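Local atomic coordinates of ActII protein (Streptomyces coelicolor, PDB entry 2OPT), a protein that probably acts as a TetR-family transcriptional repressor that binds regulatory DNA, and forms complexes with actinorhodin and its biosynthetic precursor (S)-DNPA. Residues Ala76-Arg87 with Asp198-Ile209; Ser123-Ala131 with Leu212-Ala220. All coordinates share one frame; numbering follows the deposited sequence.

Contact 1: residues Ala76-Arg87 with Asp198-Ile209; sequences AEQVKEMCRSLR and DRRFELGLEIII
From Ala76 facing Ile209 (CA to CA 6.6 Å) to Arg84 facing Phe201 (CA to CA 8.8 Å), two helical segments run roughly antiparallel, their N-to-C directions 137° apart, and diverge toward Arg84. At the tighter end, Ile209 lays CG2 against Ala76 CB, while its CD1 presses on Lys80 CG at 3.3 Å, closer than usual carbon packing. Leu205 straddles the next turn with two methyls: CD2 rests on the CA and CG of Lys80, and CD1 meets Cys83 CB at 3.5 Å. Farther along, Phe201 receives Arg87 over one ring face. Arg87 CD stands 3.6 Å from the Phe201 ring centroid, 5° off the normal, a CH-pi contact; the extended arginine chain carries its guanidinium on past the ring to lie over Phe201 CB, its plane only 13° from that of the ring. The same guanidinium ends on Asp198: NH1 and NH2 both donate to OD1, the NH2 to OD1 bond being 2.8 Å and using the anti lone pair. The CH-pi contact and the end-on pairing together should restrict how this arginine turns. Arg84 instead grips Glu202 side-on, NE to OE2 at 3.0 Å and NH1 to OE1 at 3.2 Å, both acceptors near the guanidinium plane; Glu202 was modelled in two conformers, so this pairing describes one of them. Salt bridges thus border an apolar seam. Phe141 and Leu138 of helix 128-150 continue that seam. The pair joins helix 75-92 to helix 197-219 within the all-helical C-terminal domain of this TetR-like regulator.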
loop_
_atom_site.group_PDB
_atom_site.type_symbol
_atom_site.label_atom_id
_atom_site.label_comp_id
_atom_site.label_asym_id
_atom_site.label_seq_id
_atom_site.Cartn_x
_atom_site.Cartn_y
_atom_site.Cartn_z
ATOM N N ALA A 76 7.081 18.683 -12.203
ATOM C CA ALA A 76 6.397 18.298 -10.969
ATOM C C ALA A 76 4.882 18.187 -11.173
ATOM O O ALA A 76 4.249 17.263 -10.666
ATOM C CB ALA A 76 6.693 19.269 -9.874
ATOM N N GLU A 77 4.300 19.157 -11.876
ATOM C CA GLU A 77 2.894 19.136 -12.142
ATOM C C GLU A 77 2.512 18.009 -13.132
ATOM O O GLU A 77 1.424 17.509 -13.079
ATOM C CB GLU A 77 2.454 20.515 -12.631
ATOM C CG GLU A 77 2.620 21.605 -11.569
ATOM C CD GLU A 77 1.638 21.454 -10.377
ATOM O OE1 GLU A 77 0.407 21.425 -10.611
ATOM O OE2 GLU A 77 2.096 21.387 -9.212
ATOM N N GLN A 78 3.420 17.621 -14.035
ATOM C CA GLN A 78 3.124 16.518 -14.957
ATOM C C GLN A 78 3.084 15.164 -14.224
ATOM O O GLN A 78 2.305 14.274 -14.564
ATOM C CB GLN A 78 4.145 16.473 -16.090
ATOM C CG GLN A 78 3.907 17.478 -17.149
ATOM C CD GLN A 78 4.689 17.202 -18.405
ATOM O OE1 GLN A 78 5.917 17.090 -18.388
ATOM N NE2 GLN A 78 3.993 17.204 -19.523
ATOM N N VAL A 79 3.973 14.996 -13.246
ATOM C CA VAL A 79 3.951 13.797 -12.393
ATOM C C VAL A 79 2.640 13.796 -11.604
ATOM O O VAL A 79 1.892 12.829 -11.621
ATOM C CB VAL A 79 5.203 13.756 -11.488
ATOM C CG1 VAL A 79 5.245 12.468 -10.674
ATOM C CG2 VAL A 79 6.439 13.767 -12.361
ATOM N N LYS A 80 2.320 14.870 -10.918
ATOM C CA LYS A 80 0.976 14.979 -10.343
ATOM C C LYS A 80 -0.123 14.560 -11.282
ATOM O O LYS A 80 -0.981 13.739 -10.912
ATOM C CB LYS A 80 0.722 16.407 -9.875
ATOM C CG LYS A 80 1.604 16.742 -8.675
ATOM C CD LYS A 80 1.332 18.147 -8.128
ATOM C CE LYS A 80 2.111 18.311 -6.807
ATOM N NZ LYS A 80 1.841 19.676 -6.318
ATOM N N GLU A 81 -0.110 15.132 -12.489
ATOM C CA GLU A 81 -1.138 14.897 -13.524
ATOM C C GLU A 81 -1.301 13.420 -13.829
ATOM O O GLU A 81 -2.417 12.897 -13.934
ATOM C CB GLU A 81 -0.759 15.597 -14.838
ATOM C CG GLU A 81 -1.540 15.052 -16.076
ATOM C CD GLU A 81 -1.031 15.552 -17.449
ATOM O OE1 GLU A 81 -0.138 16.413 -17.513
ATOM O OE2 GLU A 81 -1.574 15.076 -18.473
ATOM N N MET A 82 -0.168 12.756 -14.037
ATOM C CA MET A 82 -0.144 11.329 -14.335
ATOM C C MET A 82 -0.662 10.500 -13.165
ATOM O O MET A 82 -1.320 9.478 -13.360
ATOM C CB MET A 82 1.274 10.889 -14.706
ATOM C CG MET A 82 1.565 9.421 -14.446
ATOM S SD MET A 82 3.332 9.067 -14.427
ATOM C CE MET A 82 3.688 9.206 -12.678
ATOM N N CYS A 83 -0.362 10.944 -11.948
ATOM C CA CYS A 83 -0.824 10.255 -10.747
ATOM C C CYS A 83 -2.327 10.430 -10.558
ATOM O O CYS A 83 -3.026 9.497 -10.162
ATOM C CB CYS A 83 -0.076 10.764 -9.515
ATOM S SG CYS A 83 1.625 10.171 -9.375
ATOM N N ARG A 84 -2.816 11.633 -10.842
ATOM C CA ARG A 84 -4.241 11.924 -10.751
ATOM C C ARG A 84 -5.029 11.106 -11.768
ATOM O O ARG A 84 -6.159 10.692 -11.508
ATOM C CB ARG A 84 -4.496 13.417 -10.962
ATOM C CG ARG A 84 -4.134 14.286 -9.766
ATOM C CD ARG A 84 -4.556 15.732 -9.982
ATOM N NE ARG A 84 -3.777 16.662 -9.170
ATOM C CZ ARG A 84 -3.080 17.681 -9.662
ATOM N NH1 ARG A 84 -2.401 18.478 -8.848
ATOM N NH2 ARG A 84 -3.062 17.906 -10.969
ATOM N N SER A 85 -4.421 10.873 -12.926
ATOM C CA SER A 85 -5.025 10.022 -13.975
ATOM C C SER A 85 -5.194 8.557 -13.564
ATOM O O SER A 85 -6.224 7.917 -13.810
ATOM C CB SER A 85 -4.171 10.097 -15.261
ATOM O OG SER A 85 -4.891 9.630 -16.410
ATOM N N LEU A 86 -4.179 8.011 -12.923
ATOM C CA LEU A 86 -4.274 6.706 -12.371
ATOM C C LEU A 86 -5.342 6.611 -11.298
ATOM O O LEU A 86 -6.111 5.645 -11.256
ATOM C CB LEU A 86 -2.924 6.365 -11.717
ATOM C CG LEU A 86 -2.785 4.913 -11.293
ATOM C CD1 LEU A 86 -2.986 3.855 -12.416
ATOM C CD2 LEU A 86 -1.407 4.736 -10.669
ATOM N N ARG A 87 -5.427 7.627 -10.445
ATOM C CA ARG A 87 -6.416 7.645 -9.390
ATOM C C ARG A 87 -7.805 7.664 -9.970
ATOM O O ARG A 87 -8.701 6.996 -9.485
ATOM C CB ARG A 87 -6.189 8.874 -8.471
ATOM C CG ARG A 87 -7.253 9.031 -7.379
ATOM C CD ARG A 87 -7.202 10.419 -6.666
ATOM N NE ARG A 87 -8.038 10.473 -5.445
ATOM C CZ ARG A 87 -8.618 11.573 -5.011
ATOM N NH1 ARG A 87 -8.476 12.717 -5.670
ATOM N NH2 ARG A 87 -9.353 11.528 -3.930
ATOM N N ASP A 198 -9.289 13.580 -1.074
ATOM C CA ASP A 198 -8.634 14.527 -1.965
ATOM C C ASP A 198 -7.431 15.150 -1.251
ATOM O O ASP A 198 -6.338 15.287 -1.807
ATOM C CB ASP A 198 -9.605 15.619 -2.325
ATOM C CG ASP A 198 -10.597 15.213 -3.420
ATOM O OD1 ASP A 198 -10.525 14.087 -3.941
ATOM O OD2 ASP A 198 -11.473 16.050 -3.764
ATOM N N ARG A 199 -7.644 15.503 0.003
ATOM C CA ARG A 199 -6.651 16.184 0.763
ATOM C C ARG A 199 -5.504 15.234 1.007
ATOM O O ARG A 199 -4.393 15.615 0.735
ATOM C CB ARG A 199 -7.239 16.716 2.078
ATOM C CG ARG A 199 -6.278 17.591 2.927
ATOM C CD ARG A 199 -5.652 18.746 2.124
ATOM N NE ARG A 199 -4.727 19.484 2.991
ATOM C CZ ARG A 199 -3.667 20.190 2.593
ATOM N NH1 ARG A 199 -3.348 20.293 1.305
ATOM N NH2 ARG A 199 -2.921 20.803 3.510
ATOM N N ARG A 200 -5.770 14.004 1.475
ATOM C CA ARG A 200 -4.704 12.996 1.709
ATOM C C ARG A 200 -3.971 12.743 0.412
ATOM O O ARG A 200 -2.782 12.842 0.335
ATOM C CB ARG A 200 -5.287 11.640 2.117
ATOM C CG ARG A 200 -5.953 11.538 3.458
ATOM C CD ARG A 200 -6.824 10.237 3.549
ATOM N NE ARG A 200 -6.020 9.026 3.419
ATOM C CZ ARG A 200 -5.239 8.542 4.391
ATOM N NH1 ARG A 200 -5.172 9.174 5.563
ATOM N NH2 ARG A 200 -4.513 7.438 4.191
ATOM N N PHE A 201 -4.702 12.477 -0.651
ATOM C CA PHE A 201 -4.052 12.275 -1.938
ATOM C C PHE A 201 -3.092 13.417 -2.340
ATOM O O PHE A 201 -1.974 13.169 -2.769
ATOM C CB PHE A 201 -5.067 12.071 -3.051
ATOM C CG PHE A 201 -4.452 11.532 -4.307
ATOM C CD1 PHE A 201 -4.058 10.223 -4.387
ATOM C CD2 PHE A 201 -4.241 12.374 -5.396
ATOM C CE1 PHE A 201 -3.457 9.737 -5.533
ATOM C CE2 PHE A 201 -3.649 11.900 -6.570
ATOM C CZ PHE A 201 -3.277 10.593 -6.644
ATOM N N GLU A 202 -3.528 14.668 -2.223
ATOM C CA GLU A 202 -2.660 15.743 -2.678
ATOM C C GLU A 202 -1.449 15.935 -1.766
ATOM O O GLU A 202 -0.318 16.078 -2.260
ATOM C CB GLU A 202 -3.439 17.041 -2.945
ATOM C CG GLU A 202 -4.412 16.976 -4.168
ATOM C CD GLU A 202 -3.786 16.700 -5.561
ATOM O OE1 GLU A 202 -2.693 17.216 -5.937
ATOM O OE2 GLU A 202 -4.460 15.973 -6.318
ATOM N N LEU A 203 -1.652 15.833 -0.445
ATOM C CA LEU A 203 -0.539 15.883 0.486
ATOM C C LEU A 203 0.484 14.800 0.182
ATOM O O LEU A 203 1.675 15.094 0.122
ATOM C CB LEU A 203 -1.011 15.688 1.948
ATOM C CG LEU A 203 -1.427 16.910 2.713
ATOM C CD1 LEU A 203 -2.033 16.559 4.100
ATOM C CD2 LEU A 203 -0.190 17.818 2.875
ATOM N N GLY A 204 0.056 13.551 0.031
ATOM C CA GLY A 204 1.034 12.460 -0.227
ATOM C C GLY A 204 1.736 12.663 -1.566
ATOM O O GLY A 204 2.903 12.372 -1.717
ATOM N N LEU A 205 1.003 13.106 -2.595
ATOM C CA LEU A 205 1.633 13.471 -3.861
ATOM C C LEU A 205 2.738 14.546 -3.681
ATOM O O LEU A 205 3.824 14.375 -4.166
ATOM C CB LEU A 205 0.534 13.981 -4.846
ATOM C CG LEU A 205 0.659 13.715 -6.324
ATOM C CD1 LEU A 205 1.029 12.284 -6.570
ATOM C CD2 LEU A 205 -0.707 14.123 -7.042
ATOM N N GLU A 206 2.413 15.645 -2.992
ATOM C CA GLU A 206 3.356 16.735 -2.723
ATOM C C GLU A 206 4.597 16.187 -2.044
ATOM O O GLU A 206 5.732 16.452 -2.470
ATOM C CB GLU A 206 2.680 17.772 -1.817
ATOM C CG GLU A 206 1.732 18.690 -2.583
ATOM C CD GLU A 206 0.990 19.701 -1.728
ATOM O OE1 GLU A 206 1.233 19.801 -0.485
ATOM O OE2 GLU A 206 0.152 20.419 -2.334
ATOM N N ILE A 207 4.367 15.398 -0.997
ATOM C CA ILE A 207 5.436 14.850 -0.209
ATOM C C ILE A 207 6.384 14.037 -1.086
ATOM O O ILE A 207 7.579 14.248 -1.043
ATOM C CB ILE A 207 4.909 14.010 0.971
ATOM C CG1 ILE A 207 4.228 14.930 2.004
ATOM C CG2 ILE A 207 6.032 13.223 1.603
ATOM C CD1 ILE A 207 3.375 14.222 3.024
ATOM N N ILE A 208 5.842 13.089 -1.855
ATOM C CA ILE A 208 6.695 12.154 -2.649
ATOM C C ILE A 208 7.455 12.902 -3.747
ATOM O O ILE A 208 8.633 12.661 -3.946
ATOM C CB ILE A 208 5.850 11.024 -3.273
ATOM C CG1 ILE A 208 5.207 10.187 -2.145
ATOM C CG2 ILE A 208 6.685 10.236 -4.308
ATOM C CD1 ILE A 208 4.112 9.138 -2.568
ATOM N N ILE A 209 6.778 13.830 -4.424
ATOM C CA ILE A 209 7.395 14.634 -5.516
ATOM C C ILE A 209 8.520 15.538 -4.952
ATOM O O ILE A 209 9.641 15.540 -5.486
ATOM C CB ILE A 209 6.303 15.429 -6.282
ATOM C CG1 ILE A 209 5.437 14.471 -7.122
ATOM C CG2 ILE A 209 6.924 16.425 -7.278
ATOM C CD1 ILE A 209 4.184 15.101 -7.542
#

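Contact 2: residues Ser123-Ala131 with Leu212-Ala220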
loop_
_atom_site.group_PDB
_atom_site.type_symbol
_atom_site.label_atom_id
_atom_site.label_comp_id
_atom_site.label_asym_id
_atom_site.label_seq_id
_atom_site.Cartn_x
_atom_site.Cartn_y
_atom_site.Cartn_z
ATOM N N SER A 123 13.380 12.374 -17.339
ATOM C CA SER A 123 13.452 13.706 -17.912
ATOM C C SER A 123 13.619 14.764 -16.824
ATOM O O SER A 123 14.090 15.840 -17.097
ATOM C CB SER A 123 12.221 13.995 -18.740
ATOM O OG SER A 123 11.176 14.381 -17.877
ATOM N N GLY A 124 13.245 14.443 -15.587
ATOM C CA GLY A 124 13.428 15.356 -14.478
ATOM C C GLY A 124 14.771 15.256 -13.787
ATOM O O GLY A 124 14.961 15.822 -12.708
ATOM N N GLY A 125 15.705 14.530 -14.394
ATOM C CA GLY A 125 17.040 14.402 -13.874
ATOM C C GLY A 125 17.224 13.391 -12.780
ATOM O O GLY A 125 18.275 13.368 -12.153
ATOM N N LEU A 126 16.223 12.536 -12.539
ATOM C CA LEU A 126 16.354 11.450 -11.557
ATOM C C LEU A 126 17.323 10.339 -12.052
ATOM O O LEU A 126 17.126 9.796 -13.165
ATOM C CB LEU A 126 14.952 10.838 -11.274
ATOM C CG LEU A 126 14.000 11.539 -10.302
ATOM C CD1 LEU A 126 13.787 12.986 -10.668
ATOM C CD2 LEU A 126 12.645 10.838 -10.227
ATOM N N HIS A 127 18.316 9.983 -11.243
ATOM C CA HIS A 127 19.245 8.903 -11.574
ATOM C C HIS A 127 18.489 7.598 -11.600
ATOM O O HIS A 127 17.355 7.525 -11.091
ATOM C CB HIS A 127 20.467 8.826 -10.607
ATOM C CG HIS A 127 20.112 8.586 -9.165
ATOM N ND1 HIS A 127 19.870 9.614 -8.273
ATOM C CD2 HIS A 127 20.007 7.440 -8.448
ATOM C CE1 HIS A 127 19.604 9.112 -7.080
ATOM N NE2 HIS A 127 19.684 7.797 -7.157
ATOM N N ASP A 128 19.091 6.578 -12.212
ATOM C CA ASP A 128 18.396 5.338 -12.575
ATOM C C ASP A 128 17.604 4.720 -11.409
ATOM O O ASP A 128 16.461 4.364 -11.595
ATOM C CB ASP A 128 19.402 4.294 -13.092
ATOM C CG ASP A 128 20.029 4.664 -14.439
ATOM O OD1 ASP A 128 19.665 5.700 -15.029
ATOM O OD2 ASP A 128 20.883 3.888 -14.916
ATOM N N GLU A 129 18.226 4.545 -10.235
ATOM C CA GLU A 129 17.548 3.880 -9.110
ATOM C C GLU A 129 16.399 4.698 -8.577
ATOM O O GLU A 129 15.416 4.143 -8.132
ATOM C CB GLU A 129 18.479 3.583 -7.938
ATOM C CG GLU A 129 19.314 2.291 -8.133
ATOM C CD GLU A 129 20.011 1.823 -6.841
ATOM O OE1 GLU A 129 19.942 2.555 -5.794
ATOM O OE2 GLU A 129 20.631 0.714 -6.894
ATOM N N LEU A 130 16.570 6.012 -8.542
ATOM C CA LEU A 130 15.554 6.927 -7.991
ATOM C C LEU A 130 14.359 7.011 -8.943
ATOM O O LEU A 130 13.152 7.162 -8.559
ATOM C CB LEU A 130 16.182 8.329 -7.774
ATOM C CG LEU A 130 15.258 9.497 -7.331
ATOM C CD1 LEU A 130 14.756 9.208 -5.966
ATOM C CD2 LEU A 130 16.057 10.775 -7.257
ATOM N N ALA A 131 14.684 6.936 -10.221
ATOM C CA ALA A 131 13.635 6.973 -11.269
ATOM C C ALA A 131 12.782 5.700 -11.201
ATOM O O ALA A 131 11.555 5.734 -11.131
ATOM C CB ALA A 131 14.271 7.064 -12.633
ATOM N N LEU A 212 11.429 13.258 -4.172
ATOM C CA LEU A 212 12.092 12.875 -5.432
ATOM C C LEU A 212 13.003 13.979 -5.990
ATOM O O LEU A 212 14.180 13.722 -6.300
ATOM C CB LEU A 212 11.049 12.464 -6.501
ATOM C CG LEU A 212 10.341 11.112 -6.281
ATOM C CD1 LEU A 212 9.182 10.947 -7.318
ATOM C CD2 LEU A 212 11.282 9.932 -6.363
ATOM N N LEU A 213 12.476 15.211 -6.069
ATOM C CA LEU A 213 13.287 16.337 -6.469
ATOM C C LEU A 213 14.444 16.540 -5.506
ATOM O O LEU A 213 15.547 16.877 -5.926
ATOM C CB LEU A 213 12.454 17.600 -6.504
ATOM C CG LEU A 213 11.503 17.666 -7.690
ATOM C CD1 LEU A 213 10.540 18.807 -7.527
ATOM C CD2 LEU A 213 12.319 17.768 -9.018
ATOM N N ALA A 214 14.207 16.338 -4.213
ATOM C CA ALA A 214 15.274 16.520 -3.227
ATOM C C ALA A 214 16.391 15.542 -3.488
ATOM O O ALA A 214 17.546 15.898 -3.398
ATOM C CB ALA A 214 14.759 16.359 -1.804
ATOM N N GLY A 215 16.032 14.305 -3.795
ATOM C CA GLY A 215 16.981 13.252 -4.095
ATOM C C GLY A 215 17.715 13.462 -5.416
ATOM O O GLY A 215 18.858 13.033 -5.547
ATOM N N ALA A 216 17.055 14.085 -6.400
ATOM C CA ALA A 216 17.682 14.346 -7.696
ATOM C C ALA A 216 18.661 15.512 -7.560
ATOM O O ALA A 216 19.719 15.512 -8.195
ATOM C CB ALA A 216 16.633 14.655 -8.770
ATOM N N GLY A 217 18.277 16.491 -6.724
ATOM C CA GLY A 217 19.067 17.694 -6.402
ATOM C C GLY A 217 20.365 17.517 -5.602
ATOM O O GLY A 217 21.326 18.267 -5.844
ATOM N N GLU A 218 20.389 16.558 -4.682
ATOM C CA GLU A 218 21.631 16.144 -4.040
ATOM C C GLU A 218 22.527 15.383 -5.013
ATOM O O GLU A 218 23.694 15.729 -5.197
ATOM C CB GLU A 218 21.338 15.282 -2.811
ATOM C CG GLU A 218 20.674 13.952 -3.130
ATOM C CD GLU A 218 20.308 13.170 -1.885
ATOM O OE1 GLU A 218 20.527 13.689 -0.770
ATOM O OE2 GLU A 218 19.801 12.036 -2.020
ATOM N N ALA A 219 21.973 14.346 -5.632
ATOM C CA ALA A 219 22.554 13.777 -6.843
ATOM C C ALA A 219 23.429 14.796 -7.565
ATOM O O ALA A 219 24.644 14.623 -7.669
ATOM C CB ALA A 219 21.460 13.264 -7.765
ATOM N N ALA A 220 22.804 15.856 -8.065
ATOM C CA ALA A 220 23.437 16.727 -9.049
ATOM C C ALA A 220 24.348 17.749 -8.377
ATOM O O ALA A 220 25.392 18.114 -8.916
ATOM C CB ALA A 220 22.384 17.426 -9.894
#
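Leu130, with CG swung anti to its own backbone nitrogen (chi1 174°), reaches across to Leu212, whose CG lies anti to its carbonyl carbon (chi1 -72°), and these settings bring the two branched ends together. Leu130 CD1 meets Leu212 CD2 at 3.6 Å, the side chains passing at a slant. The other branch of Leu130 goes to the backbone: CD2 lies 3.6 Å from Ala216 N and 3.7 Å from Gly215 C, an approach that the missing side chain of Gly215 permits. Leu126 supplies the neighbouring apolar surface. Its CD1 touches Ala216 CB at 3.8 Å, and its CD2 approaches Leu212 CD2 at 4.2 Å, at about a right angle. Ala216 is therefore flanked by two leucines, and its CA comes within 5.0 Å of the Leu126 CA. An alanine at Leu130 would remove both methyl branches, and is likely to open a gap beside Leu212 and above the Gly215-Ala216 backbone. His127 occupies the N-cap position of helix 128-150; Leu130 CB covers one face of its ring, 3.5 Å above the plane and offset toward the rim. With its ring edge turned to Gly215 O, His127 lies at the border of the packing, where the last residues of helix 197-219 are poorly ordered. The contact joins the turn before helix 128-150, and the first turn of that helix, to the final turns of helix 197-219. Trp75 of helix 75-92 also touches Leu126 and Leu213, while Ile207 of the second subunit packs on Leu130.

Helix 197-219 carries one side of each contact: contact 1 uses residues 198-209 and contact 2 takes up the same helix at Leu212, with their centres about 17 Å apart. Along the chain the segments alternate; helix 75-92 packs on the earlier part of the shared helix and the 123-131 turn near its C-terminal end. Trp75, just before Ala76, extends helix 75-92 to contact 2. The dimer also ties them. Arg199 of contact 1 forms a salt bridge with Glu129 of the second subunit, and Ile207 packs on Leu212 of that subunit. This placement is consistent with the helix-bundle dimer interface common in TetR-family proteins.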